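Local coordinates for protein naphthalene dioxygenase small subunit (Rhodococcus sp., PDB 2B1X) that forms the small (beta) subunit of naphthalene 1,2-dioxygenase, a Rieske non-heme iron oxygenase, and probably has a mainly structural part in that oxidoreductase, at residues K30-L35 with R77-E82; P91-R96 with R123-V128; R96-N101 with N118-R123. One frame throughout, in Å; residues are numbered along the deposited sequence.

Contact 1: K30-L35 with R77-E82; sequences KYREWL and RVLRLE
Arg-32 and Glu-82 meet in a two-pronged salt bridge on the exposed side of an antiparallel helix pair, whose short segments 31-35 and 77-81 run at 163° to each other with axes 9.9 Å apart. The grip is side-on: Arg-32 NE reaches Glu-82 OE2 at 3.1 Å and Arg-32 NH2 reaches Glu-82 OE1 at 3.0 Å. Both bonds are nearly straight and lie in the guanidinium plane, but the carboxylate is turned 31° against it. The arginine chain bends at chi2 and chi3, folding its tip back toward Glu-82, while Val-78 CG1 lies over one guanidinium face and Leu-79 CD2 near its edge. Inward from this pair, Val-78 fills the space between the helices, its CG1 3.9 Å from Tyr-31 CB and its CG2 4.1 Å from Leu-35 CD1. Next to Val-78, Leu-81 CD1 sits 3.9 Å from the Tyr-31 ring centroid, only 4° off the ring normal, a CH-pi contact over the middle of the face. Around this first shell, Leu-170 touches Tyr-31, Met-74 touches Leu-35, and Arg-54 of a second copy of this subunit also packs on Tyr-31. Helix 71-81 also faces a large subunit, where Arg-80 NH1 forms a salt bridge with Asp-371 OD2.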
loop_
_atom_site.group_PDB
_atom_site.type_symbol
_atom_site.label_atom_id
_atom_site.label_comp_id
_atom_site.label_asym_id
_atom_site.label_seq_id
_atom_site.Cartn_x
_atom_site.Cartn_y
_atom_site.Cartn_z
ATOM N N LYS B 30 27.634 1.097 -10.609
ATOM C CA LYS B 30 29.060 0.876 -10.893
ATOM C C LYS B 30 29.570 -0.391 -10.221
ATOM O O LYS B 30 30.383 -0.326 -9.301
ATOM C CB LYS B 30 29.898 2.092 -10.463
ATOM C CG LYS B 30 29.559 3.333 -11.269
ATOM C CD LYS B 30 30.350 4.551 -10.875
ATOM C CE LYS B 30 29.998 5.712 -11.804
ATOM N NZ LYS B 30 30.580 7.013 -11.329
ATOM N N TYR B 31 29.085 -1.537 -10.686
ATOM C CA TYR B 31 29.386 -2.821 -10.044
ATOM C C TYR B 31 30.867 -3.273 -10.115
ATOM O O TYR B 31 31.411 -3.831 -9.154
ATOM C CB TYR B 31 28.458 -3.888 -10.610
ATOM C CG TYR B 31 26.994 -3.621 -10.252
ATOM C CD1 TYR B 31 26.079 -3.189 -11.222
ATOM C CD2 TYR B 31 26.544 -3.777 -8.945
ATOM C CE1 TYR B 31 24.714 -2.938 -10.894
ATOM C CE2 TYR B 31 25.215 -3.535 -8.600
ATOM C CZ TYR B 31 24.300 -3.116 -9.579
ATOM O OH TYR B 31 22.983 -2.873 -9.223
ATOM N N ARG B 32 31.505 -2.987 -11.245
ATOM C CA ARG B 32 32.896 -3.362 -11.476
ATOM C C ARG B 32 33.796 -2.592 -10.506
ATOM O O ARG B 32 34.676 -3.172 -9.866
ATOM C CB ARG B 32 33.265 -3.097 -12.942
ATOM C CG ARG B 32 34.721 -3.409 -13.338
ATOM C CD ARG B 32 35.207 -4.782 -12.927
ATOM N NE ARG B 32 34.455 -5.878 -13.533
ATOM C CZ ARG B 32 34.705 -7.171 -13.307
ATOM N NH1 ARG B 32 35.706 -7.529 -12.499
ATOM N NH2 ARG B 32 33.970 -8.106 -13.894
ATOM N N GLU B 33 33.533 -1.296 -10.366
ATOM C CA GLU B 33 34.226 -0.471 -9.374
ATOM C C GLU B 33 33.990 -0.942 -7.951
ATOM O O GLU B 33 34.909 -0.948 -7.160
ATOM C CB GLU B 33 33.817 0.996 -9.490
ATOM C CG GLU B 33 34.300 1.633 -10.781
ATOM C CD GLU B 33 34.151 3.144 -10.787
ATOM O OE1 GLU B 33 34.532 3.802 -9.782
ATOM O OE2 GLU B 33 33.653 3.677 -11.808
ATOM N N TRP B 34 32.753 -1.315 -7.633
ATOM C CA TRP B 34 32.430 -1.818 -6.306
ATOM C C TRP B 34 33.216 -3.106 -6.025
ATOM O O TRP B 34 33.732 -3.305 -4.916
ATOM C CB TRP B 34 30.928 -2.067 -6.167
ATOM C CG TRP B 34 30.555 -2.610 -4.818
ATOM C CD1 TRP B 34 30.269 -1.892 -3.677
ATOM C CD2 TRP B 34 30.461 -3.977 -4.458
ATOM N NE1 TRP B 34 29.985 -2.748 -2.641
ATOM C CE2 TRP B 34 30.100 -4.035 -3.088
ATOM C CE3 TRP B 34 30.627 -5.178 -5.156
ATOM C CZ2 TRP B 34 29.898 -5.251 -2.404
ATOM C CZ3 TRP B 34 30.448 -6.395 -4.461
ATOM C CH2 TRP B 34 30.086 -6.412 -3.108
ATOM N N LEU B 35 33.307 -3.975 -7.031
ATOM C CA LEU B 35 33.991 -5.245 -6.861
ATOM C C LEU B 35 35.455 -5.065 -6.409
ATOM O O LEU B 35 35.979 -5.899 -5.687
ATOM C CB LEU B 35 33.886 -6.091 -8.139
ATOM C CG LEU B 35 34.199 -7.587 -7.987
ATOM C CD1 LEU B 35 33.254 -8.263 -6.972
ATOM C CD2 LEU B 35 34.170 -8.290 -9.335
ATOM N N ARG B 77 28.365 -12.636 -9.987
ATOM C CA ARG B 77 27.189 -11.757 -9.851
ATOM C C ARG B 77 27.412 -10.501 -10.697
ATOM O O ARG B 77 26.512 -10.086 -11.427
ATOM C CB ARG B 77 26.957 -11.412 -8.362
ATOM C CG ARG B 77 25.575 -10.902 -7.981
ATOM C CD ARG B 77 25.342 -10.800 -6.443
ATOM N NE ARG B 77 25.429 -12.106 -5.762
ATOM C CZ ARG B 77 24.466 -13.044 -5.782
ATOM N NH1 ARG B 77 23.314 -12.831 -6.415
ATOM N NH2 ARG B 77 24.649 -14.209 -5.159
ATOM N N VAL B 78 28.626 -9.941 -10.638
ATOM C CA VAL B 78 28.963 -8.725 -11.379
ATOM C C VAL B 78 29.134 -9.055 -12.864
ATOM O O VAL B 78 28.654 -8.336 -13.739
ATOM C CB VAL B 78 30.219 -8.016 -10.797
ATOM C CG1 VAL B 78 30.701 -6.865 -11.699
ATOM C CG2 VAL B 78 29.955 -7.521 -9.362
ATOM N N LEU B 79 29.798 -10.154 -13.159
ATOM C CA LEU B 79 29.957 -10.561 -14.553
ATOM C C LEU B 79 28.572 -10.717 -15.191
ATOM O O LEU B 79 28.382 -10.340 -16.318
ATOM C CB LEU B 79 30.762 -11.854 -14.675
ATOM C CG LEU B 79 32.270 -11.693 -14.467
ATOM C CD1 LEU B 79 32.925 -13.063 -14.131
ATOM C CD2 LEU B 79 32.918 -11.042 -15.709
ATOM N N ARG B 80 27.613 -11.259 -14.453
ATOM C CA ARG B 80 26.279 -11.474 -15.002
ATOM C C ARG B 80 25.653 -10.130 -15.392
ATOM O O ARG B 80 25.139 -9.970 -16.488
ATOM C CB ARG B 80 25.400 -12.201 -13.993
ATOM C CG ARG B 80 24.146 -12.812 -14.595
ATOM C CD ARG B 80 23.198 -13.369 -13.562
ATOM N NE ARG B 80 22.196 -12.413 -13.150
ATOM C CZ ARG B 80 21.147 -12.055 -13.892
ATOM N NH1 ARG B 80 20.960 -12.571 -15.091
ATOM N NH2 ARG B 80 20.249 -11.205 -13.408
ATOM N N LEU B 81 25.750 -9.163 -14.488
ATOM C CA LEU B 81 25.228 -7.811 -14.722
ATOM C C LEU B 81 25.914 -7.056 -15.866
ATOM O O LEU B 81 25.364 -6.076 -16.355
ATOM C CB LEU B 81 25.255 -6.998 -13.426
ATOM C CG LEU B 81 24.328 -7.505 -12.318
ATOM C CD1 LEU B 81 24.766 -7.014 -10.948
ATOM C CD2 LEU B 81 22.824 -7.124 -12.595
ATOM N N GLU B 82 27.082 -7.529 -16.297
ATOM C CA GLU B 82 27.829 -6.943 -17.407
ATOM C C GLU B 82 27.502 -7.607 -18.751
ATOM O O GLU B 82 28.019 -7.177 -19.783
ATOM C CB GLU B 82 29.338 -7.028 -17.152
ATOM C CG GLU B 82 29.852 -6.129 -16.032
ATOM C CD GLU B 82 31.332 -6.338 -15.739
ATOM O OE1 GLU B 82 31.849 -7.459 -15.971
ATOM O OE2 GLU B 82 31.989 -5.372 -15.281
#

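Contact 2: P91-R96 with R123-V128; sequences PPSRSR and RTRGDV
Arg-94 and Thr-124 form an antiparallel hydrogen-bonded pair at the open end of a beta hairpin of strands 94-106 and 112-124, with Arg-94 N to Thr-124 O and Thr-124 N to Arg-94 O both 3.0 Å. Tight packing continues into the side chains. Bent at chi2 (82°) and chi3, Arg-94 curls back so that NE and NH2 both donate to Thr-124 OG1, which also bonds to Asp-159 O of a second copy of this subunit. Arg-94 NH2 then reaches Gly-126 O at 2.7 Å, on a lone pair in the carbonyl plane. Ser-93 OG takes a nearly straight bond of 2.9 Å from Arg-123 NE and a longer one from Arg-125 NH1; Glu-89 OE2 is hydrogen-bonded to Ser-93 OG and salt-bridged to Arg-123 NH2. Ser-93 and Arg-125 stay close, but by Pro-91 and Gly-126 the chains are 7.7 Å apart at CA. In this looser part a water spans the gap, donating to Pro-92 O and accepting from Gly-126 N. Arg-125 bridges it too, its NH2 also salt-bridged to Glu-374 of a large subunit. The grip is end-on: Arg-125 NH1 and NH2 both lie 2.8 Å from Pro-91 O, with bent N-H...O angles of 140° and 139°.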
loop_
_atom_site.group_PDB
_atom_site.type_symbol
_atom_site.label_atom_id
_atom_site.label_comp_id
_atom_site.label_asym_id
_atom_site.label_seq_id
_atom_site.Cartn_x
_atom_site.Cartn_y
_atom_site.Cartn_z
ATOM N N PRO B 91 15.972 -3.277 -17.980
ATOM C CA PRO B 91 16.406 -2.002 -17.371
ATOM C C PRO B 91 16.730 -2.042 -15.856
ATOM O O PRO B 91 16.098 -2.783 -15.111
ATOM C CB PRO B 91 15.191 -1.087 -17.561
ATOM C CG PRO B 91 14.394 -1.745 -18.689
ATOM C CD PRO B 91 14.601 -3.216 -18.521
ATOM N N PRO B 92 17.702 -1.248 -15.433
ATOM C CA PRO B 92 18.094 -1.174 -14.005
ATOM C C PRO B 92 16.995 -0.612 -13.110
ATOM O O PRO B 92 16.230 0.260 -13.537
ATOM C CB PRO B 92 19.308 -0.235 -14.005
ATOM C CG PRO B 92 19.227 0.512 -15.270
ATOM C CD PRO B 92 18.497 -0.363 -16.296
ATOM N N SER B 93 16.923 -1.136 -11.893
ATOM C CA SER B 93 16.180 -0.525 -10.813
ATOM C C SER B 93 16.785 0.864 -10.524
ATOM O O SER B 93 17.972 1.084 -10.761
ATOM C CB SER B 93 16.356 -1.366 -9.531
ATOM O OG SER B 93 15.878 -2.696 -9.670
ATOM N N ARG B 94 15.962 1.781 -10.017
ATOM C CA ARG B 94 16.435 2.989 -9.365
ATOM C C ARG B 94 16.501 2.624 -7.891
ATOM O O ARG B 94 15.512 2.202 -7.312
ATOM C CB ARG B 94 15.453 4.143 -9.557
ATOM C CG ARG B 94 15.601 4.817 -10.868
ATOM C CD ARG B 94 14.892 4.101 -11.985
ATOM N NE ARG B 94 13.487 3.862 -11.644
ATOM C CZ ARG B 94 12.589 3.416 -12.506
ATOM N NH1 ARG B 94 12.944 3.227 -13.782
ATOM N NH2 ARG B 94 11.312 3.240 -12.118
ATOM N N SER B 95 17.680 2.720 -7.297
ATOM C CA SER B 95 17.791 2.380 -5.881
ATOM C C SER B 95 18.452 3.493 -5.090
ATOM O O SER B 95 19.143 4.334 -5.645
ATOM C CB SER B 95 18.632 1.121 -5.747
ATOM O OG SER B 95 19.930 1.380 -6.237
ATOM N N ARG B 96 18.235 3.495 -3.773
ATOM C CA ARG B 96 19.001 4.373 -2.899
ATOM C C ARG B 96 19.333 3.648 -1.624
ATOM O O ARG B 96 18.438 3.139 -0.928
ATOM C CB ARG B 96 18.273 5.689 -2.621
ATOM C CG ARG B 96 19.139 6.739 -1.873
ATOM C CD ARG B 96 18.997 8.148 -2.485
ATOM N NE ARG B 96 19.042 8.008 -3.933
ATOM C CZ ARG B 96 20.171 7.987 -4.635
ATOM N NH1 ARG B 96 21.318 8.200 -4.012
ATOM N NH2 ARG B 96 20.135 7.779 -5.964
ATOM N N ARG B 123 13.678 1.093 -3.658
ATOM C CA ARG B 123 13.770 0.485 -5.017
ATOM C C ARG B 123 12.511 0.702 -5.876
ATOM O O ARG B 123 11.442 0.413 -5.409
ATOM C CB ARG B 123 14.078 -1.028 -4.908
ATOM C CG ARG B 123 14.321 -1.756 -6.279
ATOM C CD ARG B 123 14.157 -3.294 -6.203
ATOM N NE ARG B 123 14.764 -3.999 -7.343
ATOM C CZ ARG B 123 14.861 -5.322 -7.436
ATOM N NH1 ARG B 123 14.324 -6.102 -6.486
ATOM N NH2 ARG B 123 15.442 -5.873 -8.500
ATOM N N THR B 124 12.655 1.241 -7.106
ATOM C CA THR B 124 11.567 1.240 -8.094
ATOM C C THR B 124 12.047 0.614 -9.403
ATOM O O THR B 124 13.222 0.655 -9.709
ATOM C CB THR B 124 10.997 2.663 -8.397
ATOM O OG1 THR B 124 12.029 3.481 -8.971
ATOM C CG2 THR B 124 10.568 3.423 -7.109
ATOM N N ARG B 125 11.109 0.086 -10.172
ATOM C CA ARG B 125 11.382 -0.431 -11.531
ATOM C C ARG B 125 10.282 -0.014 -12.494
ATOM O O ARG B 125 9.089 0.055 -12.109
ATOM C CB ARG B 125 11.474 -1.966 -11.527
ATOM C CG ARG B 125 12.602 -2.558 -10.695
ATOM C CD ARG B 125 12.843 -4.102 -10.915
ATOM N NE ARG B 125 12.966 -4.454 -12.338
ATOM C CZ ARG B 125 13.966 -4.098 -13.127
ATOM N NH1 ARG B 125 14.951 -3.347 -12.651
ATOM N NH2 ARG B 125 13.962 -4.448 -14.427
ATOM N N GLY B 126 10.664 0.314 -13.726
ATOM C CA GLY B 126 9.672 0.626 -14.756
ATOM C C GLY B 126 8.821 1.832 -14.436
ATOM O O GLY B 126 9.227 2.716 -13.693
ATOM N N ASP B 127 7.609 1.858 -14.964
ATOM C CA ASP B 127 6.779 3.042 -14.794
ATOM C C ASP B 127 5.559 2.788 -13.940
ATOM O O ASP B 127 4.660 3.599 -13.912
ATOM C CB ASP B 127 6.398 3.633 -16.161
ATOM C CG ASP B 127 5.425 2.735 -16.974
ATOM O OD1 ASP B 127 5.209 1.504 -16.687
ATOM O OD2 ASP B 127 4.817 3.225 -17.942
ATOM N N VAL B 128 5.561 1.672 -13.217
ATOM C CA VAL B 128 4.478 1.348 -12.301
ATOM C C VAL B 128 4.619 2.151 -10.990
ATOM O O VAL B 128 5.719 2.274 -10.448
ATOM C CB VAL B 128 4.381 -0.218 -12.092
ATOM C CG1 VAL B 128 5.679 -0.764 -11.440
ATOM C CG2 VAL B 128 3.084 -0.609 -11.297
HETATM O O HOH W 1 13.438 -0.200 -14.155
#

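Contact 3: R96-N101 with N118-R123; sequences RHFVTN and NLLLYR
His-97 lies beside Leu-121 on one face of the antiparallel hairpin of strands 94-106 and 112-124, the two forming a non-hydrogen-bonded pair with their side chains pointing the same way. From the backbone outward, His-97 CB meets Leu-119 CD1 at 3.9 Å. With CG anti to the carbonyl carbon (chi1 -73°), the ring is brought against Leu-119 and Leu-121. CG has both their CD1 methyls as neighbours, and CD2 lies 3.8 Å from Leu-119 CD1. ND1, NE2 and the far carbon CE1 approach Leu-121 CD1, CE1 at 3.4 Å. That methyl stands 3.6 Å from the ring centroid and 19° off its normal, a CH-pi contact over the face. Both ring nitrogens have partners, ND1 with Asp-27 OD1 and NE2 with Ile-171 O, so the ring's rotation is fixed. An alanine here would probably leave Asp-27 and Ile-171 O without these mates and open a gap beside Leu-121 CD1. Flanking pairs such as Phe-98 with Leu-120 carry the backbone bonds. On their face Phe-98 CE1 touches Tyr-122 CB at 4.1 Å, and Thr-100 of a second copy of this subunit packs on Phe-98. On the other face, His-97 rests against Ala-23 and Leu-26 of helix 10-27, while strand 132-145 continues the sheet beyond strand 112-124.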
loop_
_atom_site.group_PDB
_atom_site.type_symbol
_atom_site.label_atom_id
_atom_site.label_comp_id
_atom_site.label_asym_id
_atom_site.label_seq_id
_atom_site.Cartn_x
_atom_site.Cartn_y
_atom_site.Cartn_z
ATOM N N ARG B 96 18.235 3.495 -3.773
ATOM C CA ARG B 96 19.001 4.373 -2.899
ATOM C C ARG B 96 19.333 3.648 -1.624
ATOM O O ARG B 96 18.438 3.139 -0.928
ATOM C CB ARG B 96 18.273 5.689 -2.621
ATOM C CG ARG B 96 19.139 6.739 -1.873
ATOM C CD ARG B 96 18.997 8.148 -2.485
ATOM N NE ARG B 96 19.042 8.008 -3.933
ATOM C CZ ARG B 96 20.171 7.987 -4.635
ATOM N NH1 ARG B 96 21.318 8.200 -4.012
ATOM N NH2 ARG B 96 20.135 7.779 -5.964
ATOM N N HIS B 97 20.624 3.621 -1.319
ATOM C CA HIS B 97 21.123 3.078 -0.086
ATOM C C HIS B 97 21.205 4.231 0.927
ATOM O O HIS B 97 22.138 5.034 0.871
ATOM C CB HIS B 97 22.545 2.493 -0.288
ATOM C CG HIS B 97 22.592 1.196 -1.055
ATOM N ND1 HIS B 97 22.193 1.094 -2.377
ATOM C CD2 HIS B 97 22.942 -0.056 -0.674
ATOM C CE1 HIS B 97 22.331 -0.161 -2.790
ATOM N NE2 HIS B 97 22.766 -0.883 -1.770
ATOM N N PHE B 98 20.242 4.317 1.843
ATOM C CA PHE B 98 20.363 5.238 2.965
ATOM C C PHE B 98 21.114 4.509 4.081
ATOM O O PHE B 98 20.648 3.469 4.576
ATOM C CB PHE B 98 18.981 5.672 3.467
ATOM C CG PHE B 98 18.177 6.420 2.447
ATOM C CD1 PHE B 98 17.322 5.726 1.566
ATOM C CD2 PHE B 98 18.308 7.797 2.319
ATOM C CE1 PHE B 98 16.548 6.389 0.613
ATOM C CE2 PHE B 98 17.534 8.492 1.341
ATOM C CZ PHE B 98 16.666 7.790 0.487
ATOM N N VAL B 99 22.254 5.078 4.483
ATOM C CA VAL B 99 23.176 4.453 5.432
ATOM C C VAL B 99 23.225 5.428 6.624
ATOM O O VAL B 99 23.622 6.602 6.470
ATOM C CB VAL B 99 24.582 4.275 4.799
ATOM C CG1 VAL B 99 25.541 3.702 5.774
ATOM C CG2 VAL B 99 24.529 3.371 3.483
ATOM N N THR B 100 22.795 4.956 7.795
ATOM C CA THR B 100 22.697 5.814 8.965
ATOM C C THR B 100 23.141 5.068 10.180
ATOM O O THR B 100 23.371 3.843 10.117
ATOM C CB THR B 100 21.211 6.215 9.227
ATOM O OG1 THR B 100 20.525 5.084 9.786
ATOM C CG2 THR B 100 20.488 6.550 7.952
ATOM N N ASN B 101 23.190 5.777 11.315
ATOM C CA ASN B 101 23.548 5.146 12.588
ATOM C C ASN B 101 24.903 4.393 12.457
ATOM O O ASN B 101 25.004 3.234 12.848
ATOM C CB ASN B 101 22.475 4.127 13.021
ATOM C CG ASN B 101 21.136 4.755 13.403
ATOM O OD1 ASN B 101 20.658 4.585 14.549
ATOM N ND2 ASN B 101 20.509 5.434 12.464
ATOM N N ASN B 118 22.874 1.122 9.902
ATOM C CA ASN B 118 21.496 0.886 9.486
ATOM C C ASN B 118 21.328 1.172 8.000
ATOM O O ASN B 118 21.867 2.157 7.484
ATOM C CB ASN B 118 20.546 1.735 10.327
ATOM C CG ASN B 118 20.438 1.212 11.721
ATOM O OD1 ASN B 118 21.019 0.149 12.032
ATOM N ND2 ASN B 118 19.764 1.946 12.585
ATOM N N LEU B 119 20.623 0.289 7.303
ATOM C CA LEU B 119 20.456 0.434 5.863
ATOM C C LEU B 119 18.986 0.470 5.600
ATOM O O LEU B 119 18.250 -0.439 6.025
ATOM C CB LEU B 119 21.089 -0.725 5.068
ATOM C CG LEU B 119 20.663 -0.818 3.586
ATOM C CD1 LEU B 119 21.210 0.324 2.707
ATOM C CD2 LEU B 119 21.070 -2.176 3.003
ATOM N N LEU B 120 18.537 1.523 4.930
ATOM C CA LEU B 120 17.234 1.476 4.297
ATOM C C LEU B 120 17.449 1.545 2.774
ATOM O O LEU B 120 18.002 2.514 2.248
ATOM C CB LEU B 120 16.307 2.584 4.820
ATOM C CG LEU B 120 15.007 3.157 4.247
ATOM C CD1 LEU B 120 14.596 2.715 2.845
ATOM C CD2 LEU B 120 13.865 3.059 5.216
ATOM N N LEU B 121 17.011 0.498 2.085
ATOM C CA LEU B 121 17.217 0.422 0.642
ATOM C C LEU B 121 15.887 0.671 -0.061
ATOM O O LEU B 121 14.923 -0.043 0.207
ATOM C CB LEU B 121 17.779 -0.946 0.277
ATOM C CG LEU B 121 17.946 -1.207 -1.238
ATOM C CD1 LEU B 121 19.057 -0.424 -1.852
ATOM C CD2 LEU B 121 18.096 -2.671 -1.518
ATOM N N TYR B 122 15.839 1.713 -0.908
ATOM C CA TYR B 122 14.649 2.095 -1.636
ATOM C C TYR B 122 14.770 1.577 -3.052
ATOM O O TYR B 122 15.861 1.602 -3.600
ATOM C CB TYR B 122 14.482 3.639 -1.619
ATOM C CG TYR B 122 13.256 4.183 -2.376
ATOM C CD1 TYR B 122 12.054 4.361 -1.745
ATOM C CD2 TYR B 122 13.337 4.528 -3.736
ATOM C CE1 TYR B 122 10.935 4.889 -2.425
ATOM C CE2 TYR B 122 12.237 5.009 -4.435
ATOM C CZ TYR B 122 11.052 5.185 -3.788
ATOM O OH TYR B 122 10.003 5.664 -4.497
ATOM N N ARG B 123 13.678 1.093 -3.658
ATOM C CA ARG B 123 13.770 0.485 -5.017
ATOM C C ARG B 123 12.511 0.702 -5.876
ATOM O O ARG B 123 11.442 0.413 -5.409
ATOM C CB ARG B 123 14.078 -1.028 -4.908
ATOM C CG ARG B 123 14.321 -1.756 -6.279
ATOM C CD ARG B 123 14.157 -3.294 -6.203
ATOM N NE ARG B 123 14.764 -3.999 -7.343
ATOM C CZ ARG B 123 14.861 -5.322 -7.436
ATOM N NH1 ARG B 123 14.324 -6.102 -6.486
ATOM N NH2 ARG B 123 15.442 -5.873 -8.500
#

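Contacts 2 and 3 hold the same two strands, share Arg-96 and Arg-123, and touch where Ser-95 CB lies 3.5 Å from Tyr-122 O; contact 3 is nested within the chain loop that contact 2 closes. Contact 1 precedes both in sequence and joins two helices, its centre 18 Å from that of contact 2 and 20 Å from that of contact 3. Contact 3, wholly buried, combines regular backbone bonding with apolar packing; contact 2, also buried, relies on arginines bonded to hydroxyls and carbonyls where the strands give way to loops, beside one hydrogen-bonded backbone pair; contact 1, partly buried, sets an exposed salt bridge beside an apolar interior. All three reach a second copy of this subunit.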